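Local coordinates for protein-glutamine gamma-glutamyltransferase (Pagrus major, PDB 1G0D) that catalyses, in a calcium-dependent way, the formation of isopeptide cross-links between protein glutamine and lysine side chains, and also couples glutamines to small amines, at residues 612-617 with 639-644; 583-588 with 671-676; 482-487 with 544-549. All coordinates share one frame; numbering follows the deposited sequence.

Contact 1 (612-617 with 639-644)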
loop_
_atom_site.group_PDB
_atom_site.type_symbol
_atom_site.label_atom_id
_atom_site.label_comp_id
_atom_site.label_asym_id
_atom_site.label_seq_id
_atom_site.Cartn_x
_atom_site.Cartn_y
_atom_site.Cartn_z
ATOM N N PRO A 612 -23.755 -10.404 -21.907
ATOM C CA PRO A 612 -24.440 -11.078 -23.005
ATOM C C PRO A 612 -23.514 -11.007 -24.225
ATOM O O PRO A 612 -23.955 -10.889 -25.363
ATOM C CB PRO A 612 -25.708 -10.254 -23.182
ATOM C CG PRO A 612 -25.289 -8.855 -22.766
ATOM C CD PRO A 612 -24.200 -9.009 -21.737
ATOM N N VAL A 613 -22.215 -11.082 -23.964
ATOM C CA VAL A 613 -21.203 -11.016 -25.003
ATOM C C VAL A 613 -20.203 -12.093 -24.686
ATOM O O VAL A 613 -20.038 -12.458 -23.539
ATOM C CB VAL A 613 -20.407 -9.694 -24.942
ATOM C CG1 VAL A 613 -19.925 -9.315 -26.312
ATOM C CG2 VAL A 613 -21.248 -8.590 -24.347
ATOM N N PRO A 614 -19.532 -12.640 -25.696
ATOM C CA PRO A 614 -18.559 -13.664 -25.324
ATOM C C PRO A 614 -17.298 -12.897 -24.859
ATOM O O PRO A 614 -17.056 -11.790 -25.338
ATOM C CB PRO A 614 -18.317 -14.402 -26.641
ATOM C CG PRO A 614 -18.414 -13.303 -27.665
ATOM C CD PRO A 614 -19.571 -12.432 -27.158
ATOM N N LEU A 615 -16.519 -13.449 -23.927
ATOM C CA LEU A 615 -15.282 -12.788 -23.496
ATOM C C LEU A 615 -14.186 -13.684 -23.990
ATOM O O LEU A 615 -14.264 -14.899 -23.891
ATOM C CB LEU A 615 -15.174 -12.689 -21.975
ATOM C CG LEU A 615 -16.338 -13.161 -21.093
ATOM C CD1 LEU A 615 -15.840 -13.307 -19.690
ATOM C CD2 LEU A 615 -17.457 -12.162 -21.136
ATOM N N LYS A 616 -13.168 -13.111 -24.570
ATOM C CA LYS A 616 -12.117 -13.974 -25.017
ATOM C C LYS A 616 -10.850 -13.417 -24.465
ATOM O O LYS A 616 -10.800 -12.265 -24.044
ATOM C CB LYS A 616 -12.073 -14.068 -26.544
ATOM C CG LYS A 616 -12.483 -12.813 -27.290
ATOM C CD LYS A 616 -12.217 -12.980 -28.796
ATOM C CE LYS A 616 -13.281 -12.274 -29.668
ATOM N NZ LYS A 616 -14.687 -12.794 -29.459
ATOM N N GLY A 617 -9.820 -14.244 -24.481
ATOM C CA GLY A 617 -8.544 -13.857 -23.917
ATOM C C GLY A 617 -8.566 -14.117 -22.420
ATOM O O GLY A 617 -7.723 -13.576 -21.692
ATOM N N VAL A 639 -15.599 -17.535 -23.623
ATOM C CA VAL A 639 -16.710 -17.840 -22.762
ATOM C C VAL A 639 -17.957 -17.275 -23.387
ATOM O O VAL A 639 -18.030 -16.088 -23.682
ATOM C CB VAL A 639 -16.437 -17.286 -21.308
ATOM C CG1 VAL A 639 -17.628 -17.571 -20.382
ATOM C CG2 VAL A 639 -15.165 -17.937 -20.755
ATOM N N ALA A 640 -18.931 -18.138 -23.626
ATOM C CA ALA A 640 -20.169 -17.673 -24.226
ATOM C C ALA A 640 -20.929 -16.708 -23.341
ATOM O O ALA A 640 -20.779 -16.711 -22.116
ATOM C CB ALA A 640 -21.070 -18.847 -24.585
ATOM N N PRO A 641 -21.764 -15.858 -23.961
ATOM C CA PRO A 641 -22.549 -14.895 -23.190
ATOM C C PRO A 641 -23.294 -15.657 -22.101
ATOM O O PRO A 641 -23.895 -16.678 -22.372
ATOM C CB PRO A 641 -23.502 -14.308 -24.224
ATOM C CG PRO A 641 -22.830 -14.527 -25.528
ATOM C CD PRO A 641 -22.023 -15.766 -25.409
ATOM N N SER A 642 -23.239 -15.176 -20.869
ATOM C CA SER A 642 -23.924 -15.845 -19.762
ATOM C C SER A 642 -23.476 -17.298 -19.529
ATOM O O SER A 642 -24.184 -18.079 -18.887
ATOM C CB SER A 642 -25.442 -15.804 -19.980
ATOM O OG SER A 642 -25.843 -14.549 -20.489
ATOM N N GLY A 643 -22.301 -17.661 -20.027
ATOM C CA GLY A 643 -21.827 -19.021 -19.830
ATOM C C GLY A 643 -20.886 -19.191 -18.647
ATOM O O GLY A 643 -20.130 -18.278 -18.320
ATOM N N LYS A 644 -20.923 -20.354 -18.002
ATOM C CA LYS A 644 -20.043 -20.609 -16.860
ATOM C C LYS A 644 -18.636 -21.043 -17.272
ATOM O O LYS A 644 -18.477 -21.899 -18.135
ATOM C CB LYS A 644 -20.632 -21.679 -15.929
ATOM C CG LYS A 644 -19.725 -22.030 -14.735
ATOM C CD LYS A 644 -20.303 -23.136 -13.862
ATOM C CE LYS A 644 -21.533 -22.645 -13.063
ATOM N NZ LYS A 644 -22.292 -23.723 -12.319
#
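L615 and V639 form an antiparallel hydrogen-bonded pair, the bridge of a very short two-stranded sheet that joins segments 612-617 and 639-644. L615 N donates to V639 O at 3.1 Å, and V639 N returns a bond to L615 O at 3.0 Å; both donors lie in the plane of the carbonyl they meet. V639 O takes a further CA-H...O contact from P614 CA, also at 3.0 Å, so two neighbouring residues of 612-617 converge on one oxygen. The side chains of the bridged pair sit on the same face of this small sheet and cross obliquely, with L615 CG 4.1 Å from CB of the buried V639. Within the C-terminal immunoglobulin-like domain, a beta-sandwich, L615 of the bridge also packs on F607 of strand 601-608. Beyond A640 the chain reverses in a type II beta turn, A640 to G643, closed by G643 N to A640 O at 2.8 Å. P641, the second residue of that turn, lies against the opposite backbone: its CB reaches the carbonyl carbon of P612 at 3.3 Å, while its CG lies near the P614 N. The two proline rings meet loosely, P614 CB to P641 CD being 4.1 Å. P641 CA makes a longer CA-H...O contact to V613 O at 3.5 Å. The same V613 O and the turn's A640 O both accept from the side-chain amide ND2 of N609, which bridges the two segments.

Contact 2 (583-588 with 671-676)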
loop_
_atom_site.group_PDB
_atom_site.type_symbol
_atom_site.label_atom_id
_atom_site.label_comp_id
_atom_site.label_asym_id
_atom_site.label_seq_id
_atom_site.Cartn_x
_atom_site.Cartn_y
_atom_site.Cartn_z
ATOM N N SER A 583 -20.562 -3.717 -10.192
ATOM C CA SER A 583 -19.859 -4.954 -9.802
ATOM C C SER A 583 -19.507 -5.980 -10.859
ATOM O O SER A 583 -20.168 -6.065 -11.877
ATOM C CB SER A 583 -20.627 -5.689 -8.682
ATOM O OG SER A 583 -22.039 -5.649 -8.805
ATOM N N THR A 584 -18.454 -6.760 -10.608
ATOM C CA THR A 584 -18.055 -7.836 -11.514
ATOM C C THR A 584 -18.381 -9.127 -10.754
ATOM O O THR A 584 -18.481 -9.124 -9.524
ATOM C CB THR A 584 -16.564 -7.800 -11.868
ATOM O OG1 THR A 584 -15.802 -7.484 -10.700
ATOM C CG2 THR A 584 -16.298 -6.750 -12.952
ATOM N N PRO A 585 -18.558 -10.245 -11.464
ATOM C CA PRO A 585 -18.881 -11.441 -10.680
ATOM C C PRO A 585 -17.747 -11.805 -9.750
ATOM O O PRO A 585 -16.601 -11.448 -10.015
ATOM C CB PRO A 585 -19.144 -12.517 -11.736
ATOM C CG PRO A 585 -18.452 -12.029 -12.991
ATOM C CD PRO A 585 -18.455 -10.522 -12.910
ATOM N N GLU A 586 -18.079 -12.497 -8.658
ATOM C CA GLU A 586 -17.089 -12.935 -7.688
ATOM C C GLU A 586 -16.666 -14.385 -7.866
ATOM O O GLU A 586 -17.466 -15.299 -7.682
ATOM C CB GLU A 586 -17.590 -12.765 -6.276
ATOM C CG GLU A 586 -16.420 -12.778 -5.323
ATOM C CD GLU A 586 -16.797 -13.121 -3.904
ATOM O OE1 GLU A 586 -17.969 -12.846 -3.518
ATOM O OE2 GLU A 586 -15.904 -13.660 -3.186
ATOM N N LEU A 587 -15.392 -14.583 -8.183
ATOM C CA LEU A 587 -14.855 -15.915 -8.422
ATOM C C LEU A 587 -15.101 -16.857 -7.259
ATOM O O LEU A 587 -15.030 -16.453 -6.102
ATOM C CB LEU A 587 -13.335 -15.854 -8.725
ATOM C CG LEU A 587 -12.850 -14.975 -9.900
ATOM C CD1 LEU A 587 -11.345 -15.191 -10.200
ATOM C CD2 LEU A 587 -13.691 -15.310 -11.123
ATOM N N LEU A 588 -15.406 -18.111 -7.598
ATOM C CA LEU A 588 -15.618 -19.191 -6.642
ATOM C C LEU A 588 -14.317 -19.937 -6.639
ATOM O O LEU A 588 -13.989 -20.677 -7.593
ATOM C CB LEU A 588 -16.690 -20.143 -7.120
ATOM C CG LEU A 588 -17.518 -20.869 -6.068
ATOM C CD1 LEU A 588 -17.781 -22.241 -6.568
ATOM C CD2 LEU A 588 -16.815 -20.909 -4.762
ATOM N N LYS A 671 -13.241 -7.264 -17.182
ATOM C CA LYS A 671 -11.993 -6.969 -16.525
ATOM C C LYS A 671 -12.250 -6.687 -15.070
ATOM O O LYS A 671 -13.373 -6.301 -14.711
ATOM C CB LYS A 671 -11.329 -5.736 -17.169
ATOM C CG LYS A 671 -11.455 -5.624 -18.683
ATOM C CD LYS A 671 -10.845 -4.334 -19.221
ATOM C CE LYS A 671 -9.800 -4.641 -20.283
ATOM N NZ LYS A 671 -9.093 -5.957 -20.018
ATOM N N ASP A 672 -11.203 -6.881 -14.247
ATOM C CA ASP A 672 -11.270 -6.602 -12.817
ATOM C C ASP A 672 -12.141 -7.660 -12.126
ATOM O O ASP A 672 -13.130 -7.357 -11.456
ATOM C CB ASP A 672 -11.841 -5.172 -12.643
ATOM C CG ASP A 672 -11.389 -4.478 -11.366
ATOM O OD1 ASP A 672 -12.215 -3.747 -10.773
ATOM O OD2 ASP A 672 -10.224 -4.643 -10.962
ATOM N N VAL A 673 -11.808 -8.926 -12.310
ATOM C CA VAL A 673 -12.591 -9.966 -11.658
ATOM C C VAL A 673 -11.721 -10.771 -10.664
ATOM O O VAL A 673 -10.751 -11.426 -11.064
ATOM C CB VAL A 673 -13.227 -10.909 -12.717
ATOM C CG1 VAL A 673 -14.055 -11.965 -12.025
ATOM C CG2 VAL A 673 -14.087 -10.099 -13.678
ATOM N N LYS A 674 -12.095 -10.733 -9.375
ATOM C CA LYS A 674 -11.339 -11.407 -8.322
ATOM C C LYS A 674 -12.029 -12.459 -7.450
ATOM O O LYS A 674 -13.262 -12.640 -7.445
ATOM C CB LYS A 674 -10.723 -10.374 -7.370
ATOM C CG LYS A 674 -10.526 -8.994 -7.920
ATOM C CD LYS A 674 -9.440 -9.049 -8.933
ATOM C CE LYS A 674 -8.729 -7.749 -9.070
ATOM N NZ LYS A 674 -7.410 -7.994 -9.702
ATOM N N GLY A 675 -11.169 -13.117 -6.669
ATOM C CA GLY A 675 -11.573 -14.154 -5.732
ATOM C C GLY A 675 -10.420 -14.473 -4.782
ATOM O O GLY A 675 -9.248 -14.262 -5.162
ATOM N N VAL A 676 -10.764 -14.922 -3.560
ATOM C CA VAL A 676 -9.821 -15.328 -2.475
ATOM C C VAL A 676 -10.461 -16.439 -1.678
ATOM O O VAL A 676 -11.679 -16.465 -1.464
ATOM C CB VAL A 676 -9.552 -14.290 -1.328
ATOM C CG1 VAL A 676 -8.085 -14.131 -1.135
ATOM C CG2 VAL A 676 -10.251 -13.002 -1.568
HETATM O O HOH W 1 -14.711 -9.588 -7.985
HETATM O O HOH W 2 -14.022 -15.385 -3.576
#
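T584 and L587 turn their side chains onto segment 671-676 through different first torsions. In T584 the OG1 stands between the backbone N and the carbonyl carbon (chi1 41°), and it donates to D672 O at 2.8 Å; in L587 the CG is anti to the carbonyl carbon (chi1 -57°), which lays CG over K674 O at 3.4 Å. Segment 583-588 follows strand 573-581 and runs into strand 588-590 of the C-terminal immunoglobulin-like domain, and here it lies along the start of that domain's last strand. L587 N donates to K674 O at 3.0 Å, tilted out of the carbonyl plane. The side chains of L587 and V673 cross at about a right angle, with L587 CD2 3.5 Å from V673 CG1, and F607 and V605 of strand 601-608 also touch L587. The other methyl of V673, CG2, faces T584 CB at 3.8 Å. Because G675 has no side chain, L587 CB can settle 3.9 Å from its CA. The carboxylate of D672 points elsewhere, to a salt bridge with R171. One water joins the two segments, accepting from K674 N at 3.2 Å and donating weakly to P585 O.

Contact 3 (482-487 with 544-549)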
loop_
_atom_site.group_PDB
_atom_site.type_symbol
_atom_site.label_atom_id
_atom_site.label_comp_id
_atom_site.label_asym_id
_atom_site.label_seq_id
_atom_site.Cartn_x
_atom_site.Cartn_y
_atom_site.Cartn_z
ATOM N N PRO A 482 -25.734 -1.856 -8.857
ATOM C CA PRO A 482 -25.819 -2.601 -10.123
ATOM C C PRO A 482 -24.641 -3.468 -10.447
ATOM O O PRO A 482 -23.520 -3.183 -10.015
ATOM C CB PRO A 482 -25.943 -1.504 -11.160
ATOM C CG PRO A 482 -25.205 -0.360 -10.535
ATOM C CD PRO A 482 -25.644 -0.405 -9.103
ATOM N N VAL A 483 -24.895 -4.519 -11.224
ATOM C CA VAL A 483 -23.835 -5.400 -11.670
ATOM C C VAL A 483 -23.434 -5.031 -13.094
ATOM O O VAL A 483 -24.291 -4.838 -13.928
ATOM C CB VAL A 483 -24.304 -6.841 -11.702
ATOM C CG1 VAL A 483 -23.163 -7.755 -12.215
ATOM C CG2 VAL A 483 -24.768 -7.239 -10.327
ATOM N N PHE A 484 -22.145 -4.923 -13.377
ATOM C CA PHE A 484 -21.711 -4.602 -14.729
ATOM C C PHE A 484 -22.386 -5.568 -15.689
ATOM O O PHE A 484 -22.429 -6.779 -15.426
ATOM C CB PHE A 484 -20.201 -4.753 -14.870
ATOM C CG PHE A 484 -19.695 -4.391 -16.226
ATOM C CD1 PHE A 484 -19.909 -3.117 -16.732
ATOM C CD2 PHE A 484 -19.022 -5.324 -17.013
ATOM C CE1 PHE A 484 -19.454 -2.771 -18.011
ATOM C CE2 PHE A 484 -18.564 -4.989 -18.295
ATOM C CZ PHE A 484 -18.783 -3.708 -18.794
ATOM N N GLY A 485 -22.895 -5.019 -16.798
ATOM C CA GLY A 485 -23.595 -5.800 -17.804
ATOM C C GLY A 485 -25.086 -5.459 -17.844
ATOM O O GLY A 485 -25.750 -5.693 -18.850
ATOM N N THR A 486 -25.617 -4.877 -16.772
ATOM C CA THR A 486 -27.040 -4.565 -16.719
ATOM C C THR A 486 -27.467 -3.093 -16.857
ATOM O O THR A 486 -26.679 -2.167 -16.606
ATOM C CB THR A 486 -27.666 -5.144 -15.399
ATOM O OG1 THR A 486 -27.389 -4.271 -14.303
ATOM C CG2 THR A 486 -27.080 -6.510 -15.065
ATOM N N ASP A 487 -28.717 -2.884 -17.283
ATOM C CA ASP A 487 -29.258 -1.537 -17.390
ATOM C C ASP A 487 -29.907 -1.354 -16.042
ATOM O O ASP A 487 -30.487 -2.292 -15.519
ATOM C CB ASP A 487 -30.376 -1.423 -18.419
ATOM C CG ASP A 487 -30.125 -2.197 -19.679
ATOM O OD1 ASP A 487 -28.985 -2.214 -20.201
ATOM O OD2 ASP A 487 -31.121 -2.777 -20.160
ATOM N N LEU A 544 -29.803 4.061 -16.730
ATOM C CA LEU A 544 -28.539 3.881 -17.425
ATOM C C LEU A 544 -28.592 2.482 -18.057
ATOM O O LEU A 544 -29.107 1.552 -17.428
ATOM C CB LEU A 544 -27.397 3.999 -16.421
ATOM C CG LEU A 544 -26.907 5.393 -16.020
ATOM C CD1 LEU A 544 -26.776 6.292 -17.220
ATOM C CD2 LEU A 544 -27.865 5.977 -15.053
ATOM N N HIS A 545 -28.075 2.347 -19.289
ATOM C CA HIS A 545 -28.096 1.076 -20.038
ATOM C C HIS A 545 -26.730 0.570 -20.429
ATOM O O HIS A 545 -25.847 1.337 -20.785
ATOM C CB HIS A 545 -28.890 1.216 -21.327
ATOM C CG HIS A 545 -30.290 1.675 -21.120
ATOM N ND1 HIS A 545 -30.628 3.007 -21.027
ATOM C CD2 HIS A 545 -31.445 0.983 -21.001
ATOM C CE1 HIS A 545 -31.933 3.116 -20.863
ATOM N NE2 HIS A 545 -32.452 1.901 -20.844
ATOM N N TYR A 546 -26.589 -0.742 -20.432
ATOM C CA TYR A 546 -25.320 -1.329 -20.744
ATOM C C TYR A 546 -24.699 -0.880 -22.031
ATOM O O TYR A 546 -23.584 -0.387 -22.019
ATOM C CB TYR A 546 -25.416 -2.843 -20.754
ATOM C CG TYR A 546 -24.101 -3.478 -21.099
ATOM C CD1 TYR A 546 -22.986 -3.300 -20.284
ATOM C CD2 TYR A 546 -23.962 -4.262 -22.239
ATOM C CE1 TYR A 546 -21.765 -3.889 -20.592
ATOM C CE2 TYR A 546 -22.727 -4.862 -22.563
ATOM C CZ TYR A 546 -21.640 -4.666 -21.733
ATOM O OH TYR A 546 -20.426 -5.221 -22.051
ATOM N N ASP A 547 -25.408 -1.038 -23.140
ATOM C CA ASP A 547 -24.851 -0.685 -24.451
ATOM C C ASP A 547 -24.489 0.775 -24.579
ATOM O O ASP A 547 -23.811 1.165 -25.521
ATOM C CB ASP A 547 -25.812 -1.076 -25.564
ATOM C CG ASP A 547 -27.238 -1.183 -25.079
ATOM O OD1 ASP A 547 -28.052 -0.278 -25.394
ATOM O OD2 ASP A 547 -27.544 -2.174 -24.375
ATOM N N ASP A 548 -24.939 1.575 -23.624
ATOM C CA ASP A 548 -24.619 2.992 -23.612
ATOM C C ASP A 548 -23.330 3.156 -22.806
ATOM O O ASP A 548 -22.334 3.676 -23.303
ATOM C CB ASP A 548 -25.727 3.804 -22.921
ATOM C CG ASP A 548 -26.961 4.043 -23.808
ATOM O OD1 ASP A 548 -26.844 3.972 -25.054
ATOM O OD2 ASP A 548 -28.051 4.310 -23.235
ATOM N N TYR A 549 -23.343 2.699 -21.558
ATOM C CA TYR A 549 -22.156 2.859 -20.725
ATOM C C TYR A 549 -20.978 1.955 -20.975
ATOM O O TYR A 549 -19.938 2.212 -20.398
ATOM C CB TYR A 549 -22.480 2.881 -19.202
ATOM C CG TYR A 549 -22.890 1.574 -18.540
ATOM C CD1 TYR A 549 -22.042 0.463 -18.532
ATOM C CD2 TYR A 549 -24.159 1.440 -17.984
ATOM C CE1 TYR A 549 -22.452 -0.741 -18.004
ATOM C CE2 TYR A 549 -24.582 0.237 -17.456
ATOM C CZ TYR A 549 -23.730 -0.854 -17.478
ATOM O OH TYR A 549 -24.203 -2.075 -17.022
HETATM O O HOH W 3 -30.069 -2.553 -22.908
#
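D487 and H545 bring the two backbones together, their CA atoms 3.9 Å apart, where segment 482-487 leaves a type II beta turn (V483 to T486) and segment 544-549 enters a short helix. G485 occupies the third position of the turn, and V483 O accepts from both the backbone N and the OG1 of T486. H545 is the N-cap residue of helix 546-549, and its carbonyl O receives the N-H groups of D548 and Y549. The first N-H of the helix is held from across the contact: Y546 N donates to D487 OD1 at 2.8 Å, nearly straight at 165°, meeting the anti side of the carboxylate. This pairing joins the loop after strand 473-479 to the helical turn after strand 536-544, within the beta domain that precedes the C-terminal immunoglobulin-like one. P482, the first residue of the segment, is probably part of the GTP site, as in related transglutaminases. Y549 reaches back into the turn; its CG lies between the backbone N and carbonyl carbon (chi1 72°), and its hydroxyl donates to T486 O at 2.5 Å while accepting from G485 N at 3.2 Å. Both partners lie at the edge of the ring. The edge of Y546 is turned to the face of F484 in a T-shaped stack, with centroids 5.3 Å apart and planes at 75°. F484 CE1 also touches Y549 CE1 at 3.6 Å, so the phenyl ring is shared by two tyrosines. The Y546 hydroxyl is hydrogen-bonded to R669 NH2, and Y546 CB packs 3.4 Å from G485 O. D547 OD2 lies 4.4 Å from D487 OD1, a like-charge approach; a water lies between the two carboxylates, within bonding distance of D547 OD2 and, more weakly, of D487 OD1.

Contacts 1 and 2 both belong to the C-terminal immunoglobulin-like domain, and contact 1 is nested within the chain loop that contact 2 closes; contact 3 belongs to the preceding beta domain. All three are partly buried. Contact 1, the one with most exposed residues, relies on backbone bonds and proline packing, contact 2 on a threonine hydroxyl, one backbone bond, aliphatic branches and water, and contact 3 on aromatic rings, a tyrosine hydroxyl bonded to the turn backbone and a carboxylate that takes the first helix N-H. Contacts 2 and 3 meet directly, S583 probably being hydrogen-bonded through its backbone to P482 and F484. Contacts 1 and 3 touch more lightly, V613 packing near the Y546 hydroxyl, whereas contacts 1 and 2 do not touch.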